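Local coordinates for 3-ketosteroid-delta4-5alpha-dehydrogenase (Rhodococcus jostii, PDB 4AT2), which probably oxidises 5alpha-3-ketosteroids with its FAD cofactor, introducing the delta4 double bond during steroid breakdown, at residues 309-314 with 442-447. Numbering follows the deposited sequence.
With ASD (4-androstene-3-17-dione), chain B.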
ATOM      1  N   THR A 309      -3.049  -2.729   6.625  1.00  9.20           N
ATOM      2  CA  THR A 309      -3.027  -3.951   7.434  1.00  9.11           C
ATOM      3  C   THR A 309      -2.747  -3.676   8.903  1.00  8.92           C
ATOM      4  O   THR A 309      -1.779  -2.983   9.238  1.00  8.89           O
ATOM      5  CB  THR A 309      -1.946  -4.947   6.955  1.00  9.38           C
ATOM      6  OG1 THR A 309      -0.666  -4.312   7.013  1.00  9.55           O
ATOM      7  CG2 THR A 309      -2.198  -5.378   5.521  1.00  9.76           C
ATOM      8  N   GLU A 310      -3.587  -4.247   9.765  1.00  8.71           N
ATOM      9  CA  GLU A 310      -3.268  -4.356  11.180  1.00  8.90           C
ATOM     10  C   GLU A 310      -2.065  -5.292  11.303  1.00  8.81           C
ATOM     11  O   GLU A 310      -1.957  -6.264  10.541  1.00  9.28           O
ATOM     12  CB  GLU A 310      -4.462  -4.930  11.948  1.00  9.19           C
ATOM     13  CG  GLU A 310      -4.221  -5.111  13.450  1.00  9.76           C
ATOM     14  CD  GLU A 310      -3.545  -6.424  13.863  1.00 10.38           C
ATOM     15  OE1 GLU A 310      -3.445  -7.383  13.063  1.00 10.62           O
ATOM     16  OE2 GLU A 310      -3.103  -6.519  15.032  1.00 10.88           O
ATOM     17  N   VAL A 311      -1.167  -5.009  12.247  1.00  8.66           N
ATOM     18  CA  VAL A 311       0.013  -5.857  12.465  1.00  8.93           C
ATOM     19  C   VAL A 311       0.244  -6.021  13.960  1.00  9.39           C
ATOM     20  O   VAL A 311       0.476  -5.043  14.661  1.00  9.68           O
ATOM     21  CB  VAL A 311       1.289  -5.276  11.812  1.00  8.68           C
ATOM     22  CG1 VAL A 311       2.438  -6.260  11.970  1.00  8.78           C
ATOM     23  CG2 VAL A 311       1.076  -4.954  10.328  1.00  8.62           C
ATOM     24  N   ALA A 312       0.181  -7.257  14.438  1.00  9.77           N
ATOM     25  CA  ALA A 312       0.455  -7.570  15.838  1.00 10.17           C
ATOM     26  C   ALA A 312       1.918  -7.975  15.973  1.00 10.44           C
ATOM     27  O   ALA A 312       2.564  -8.291  14.986  1.00 10.44           O
ATOM     28  CB  ALA A 312      -0.456  -8.688  16.314  1.00 10.86           C
ATOM     29  N   PHE A 313       2.422  -7.967  17.203  1.00 10.74           N
ATOM     30  CA  PHE A 313       3.828  -8.231  17.489  1.00 11.05           C
ATOM     31  C   PHE A 313       3.801  -9.132  18.710  1.00 11.41           C
ATOM     32  O   PHE A 313       3.428  -8.684  19.795  1.00 11.59           O
ATOM     33  CB  PHE A 313       4.508  -6.886  17.792  1.00 10.92           C
ATOM     34  CG  PHE A 313       6.002  -6.956  17.969  1.00 10.89           C
ATOM     35  CD1 PHE A 313       6.831  -7.375  16.930  1.00 10.84           C
ATOM     36  CD2 PHE A 313       6.589  -6.526  19.162  1.00 10.82           C
ATOM     37  CE1 PHE A 313       8.212  -7.400  17.086  1.00 11.04           C
ATOM     38  CE2 PHE A 313       7.967  -6.553  19.327  1.00 10.90           C
ATOM     39  CZ  PHE A 313       8.782  -6.983  18.288  1.00 10.86           C
ATOM     40  N   VAL A 314       4.147 -10.410  18.534  1.00 11.53           N
ATOM     41  CA  VAL A 314       3.813 -11.416  19.551  1.00 12.17           C
ATOM     42  C   VAL A 314       4.844 -11.536  20.675  1.00 11.70           C
ATOM     43  O   VAL A 314       5.466 -12.574  20.893  1.00 12.71           O
ATOM     44  CB  VAL A 314       3.421 -12.788  18.950  1.00 12.78           C
ATOM     45  CG1 VAL A 314       2.053 -12.694  18.272  1.00 13.68           C
ATOM     46  CG2 VAL A 314       4.493 -13.303  17.999  1.00 13.40           C
ATOM     47  N   GLY A 442      10.827 -11.759  12.699  1.00 11.89           N
ATOM     48  CA  GLY A 442       9.678 -12.548  12.240  1.00 12.21           C
ATOM     49  C   GLY A 442       8.603 -12.772  13.292  1.00 12.26           C
ATOM     50  O   GLY A 442       8.002 -13.852  13.373  1.00 12.87           O
ATOM     51  N   PHE A 443       8.334 -11.734  14.083  1.00 11.91           N
ATOM     52  CA  PHE A 443       7.356 -11.814  15.162  1.00 11.98           C
ATOM     53  C   PHE A 443       6.048 -11.084  14.859  1.00 11.48           C
ATOM     54  O   PHE A 443       5.249 -10.827  15.753  1.00 11.45           O
ATOM     55  CB  PHE A 443       7.967 -11.289  16.470  1.00 12.93           C
ATOM     56  CG  PHE A 443       8.476 -12.375  17.370  1.00 14.07           C
ATOM     57  CD1 PHE A 443       9.505 -13.215  16.953  1.00 14.50           C
ATOM     58  CD2 PHE A 443       7.917 -12.563  18.629  1.00 14.65           C
ATOM     59  CE1 PHE A 443       9.983 -14.227  17.782  1.00 15.53           C
ATOM     60  CE2 PHE A 443       8.387 -13.575  19.457  1.00 15.29           C
ATOM     61  CZ  PHE A 443       9.417 -14.399  19.033  1.00 15.58           C
ATOM     62  N   THR A 444       5.812 -10.786  13.588  1.00 10.84           N
ATOM     63  CA  THR A 444       4.600 -10.066  13.221  1.00 10.67           C
ATOM     64  C   THR A 444       3.622 -10.939  12.450  1.00 11.22           C
ATOM     65  O   THR A 444       4.006 -11.918  11.801  1.00 11.44           O
ATOM     66  CB  THR A 444       4.929  -8.819  12.385  1.00 10.09           C
ATOM     67  OG1 THR A 444       5.660  -9.213  11.221  1.00  9.78           O
ATOM     68  CG2 THR A 444       5.757  -7.817  13.209  1.00  9.82           C
ATOM     69  N   LEU A 445       2.346 -10.585  12.542  1.00 11.46           N
ATOM     70  CA  LEU A 445       1.305 -11.211  11.725  1.00 12.06           C
ATOM     71  C   LEU A 445       0.151 -10.236  11.701  1.00 11.69           C
ATOM     72  O   LEU A 445       0.050  -9.380  12.575  1.00 11.75           O
ATOM     73  CB  LEU A 445       0.874 -12.565  12.304  1.00 13.36           C
ATOM     74  CG  LEU A 445       0.132 -12.612  13.645  1.00 13.99           C
ATOM     75  CD1 LEU A 445      -0.221 -14.058  13.963  1.00 15.23           C
ATOM     76  CD2 LEU A 445       0.951 -12.001  14.781  1.00 14.39           C
ATOM     77  N   GLY A 446      -0.721 -10.326  10.709  1.00 11.36           N
ATOM     78  CA  GLY A 446      -1.762  -9.309  10.650  1.00 11.11           C
ATOM     79  C   GLY A 446      -2.985  -9.641   9.839  1.00 10.93           C
ATOM     80  O   GLY A 446      -3.140 -10.763   9.345  1.00 11.11           O
ATOM     81  N   PHE A 447      -3.869  -8.655   9.734  1.00 10.54           N
ATOM     82  CA  PHE A 447      -5.113  -8.804   8.988  1.00 10.55           C
ATOM     83  C   PHE A 447      -5.399  -7.529   8.190  1.00 10.33           C
ATOM     84  O   PHE A 447      -4.777  -6.489   8.427  1.00  9.85           O
ATOM     85  CB  PHE A 447      -6.294  -9.264   9.893  1.00 10.97           C
ATOM     86  CG  PHE A 447      -6.667  -8.308  11.006  1.00 11.20           C
ATOM     87  CD1 PHE A 447      -7.439  -7.170  10.751  1.00 11.18           C
ATOM     88  CD2 PHE A 447      -6.322  -8.593  12.328  1.00 11.32           C
ATOM     89  CE1 PHE A 447      -7.807  -6.304  11.786  1.00 11.29           C
ATOM     90  CE2 PHE A 447      -6.695  -7.739  13.361  1.00 11.41           C
ATOM     91  CZ  PHE A 447      -7.433  -6.589  13.089  1.00 11.23           C
TER
HETATM   92  C1  ASD B1490      -5.793  -7.549  17.336  1.00 13.57           C
HETATM   93  C10 ASD B1490      -5.101  -7.456  18.708  1.00 13.94           C
HETATM   94  C11 ASD B1490      -3.514  -9.409  18.113  1.00 14.39           C
HETATM   95  C12 ASD B1490      -2.863 -10.762  18.492  1.00 14.77           C
HETATM   96  C13 ASD B1490      -2.418 -10.753  19.951  1.00 15.32           C
HETATM   97  C14 ASD B1490      -3.620 -10.402  20.827  1.00 14.89           C
HETATM   98  C15 ASD B1490      -3.235 -10.842  22.248  1.00 15.16           C
HETATM   99  C16 ASD B1490      -2.503 -12.177  22.025  1.00 15.79           C
HETATM  100  C17 ASD B1490      -2.074 -12.075  20.570  1.00 15.57           C
HETATM  101  C18 ASD B1490      -1.172  -9.884  20.151  1.00 14.89           C
HETATM  102  C19 ASD B1490      -3.963  -6.434  18.644  1.00 13.83           C
HETATM  103  C2  ASD B1490      -6.508  -6.254  16.893  1.00 13.42           C
HETATM  104  C3  ASD B1490      -7.293  -5.621  18.022  1.00 13.36           C
HETATM  105  C4  ASD B1490      -7.126  -6.142  19.402  1.00 13.36           C
HETATM  106  C5  ASD B1490      -6.091  -6.945  19.743  1.00 13.98           C
HETATM  107  C6  ASD B1490      -5.912  -7.277  21.220  1.00 13.79           C
HETATM  108  C7  ASD B1490      -5.410  -8.703  21.440  1.00 13.90           C
HETATM  109  C8  ASD B1490      -4.176  -8.989  20.586  1.00 14.36           C
HETATM  110  C9  ASD B1490      -4.579  -8.864  19.094  1.00 14.21           C
HETATM  111  O1  ASD B1490      -8.083  -4.704  17.797  1.00 12.47           O
HETATM  112  O2  ASD B1490      -1.486 -12.963  19.965  1.00 17.60           O
HETATM  113  O   HOH W   1      -2.709  -9.962  13.924  1.00 22.09           O
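Glu310 and Phe447 meet through complementary torsions: chi1 of Phe447 (62°) stands the phenyl group between its own N and carbonyl carbon and brings the ring under Glu310 CB, while chi1 of Glu310 (179°) swings CG away from the backbone N and a bend at chi2 carries the carboxylate across the same ring. Glu310 CB sits over the ring face, 3.6 Å from the Phe447 centroid in a CH-pi contact, and the carboxylate and ring planes are 15° apart, the two flat groups nearly parallel. A water donates to both Glu310 OE1 (2.8 Å) and Leu445 O, tying this acid to the backbone of the adjacent strand. The pair illustrates how one face of an antiparallel strand pair can serve as a pocket wall: Glu310, Ala312, Leu445 and Phe447 share that face, and there Ala312 CB reaches C11 of the androstenedione at 3.6 Å, while the Phe447 ring meets the steroid's C2 with its edge. With an alanine here in place of Phe447, the Glu310 chain would probably lose the ring it lies on, and a gap would open beside the steroid and the flavin. Backbone bonds fix the register, notably Ala312 N to Leu445 O (2.8 Å). On the other face, Val311 CG1 packs on Thr444 CB, and helix 340-350 lies against Val311, Phe313 and Thr444. Strand 444-452 is the middle of a three-stranded antiparallel sheet, flanked by strands 303-304 and 309-313.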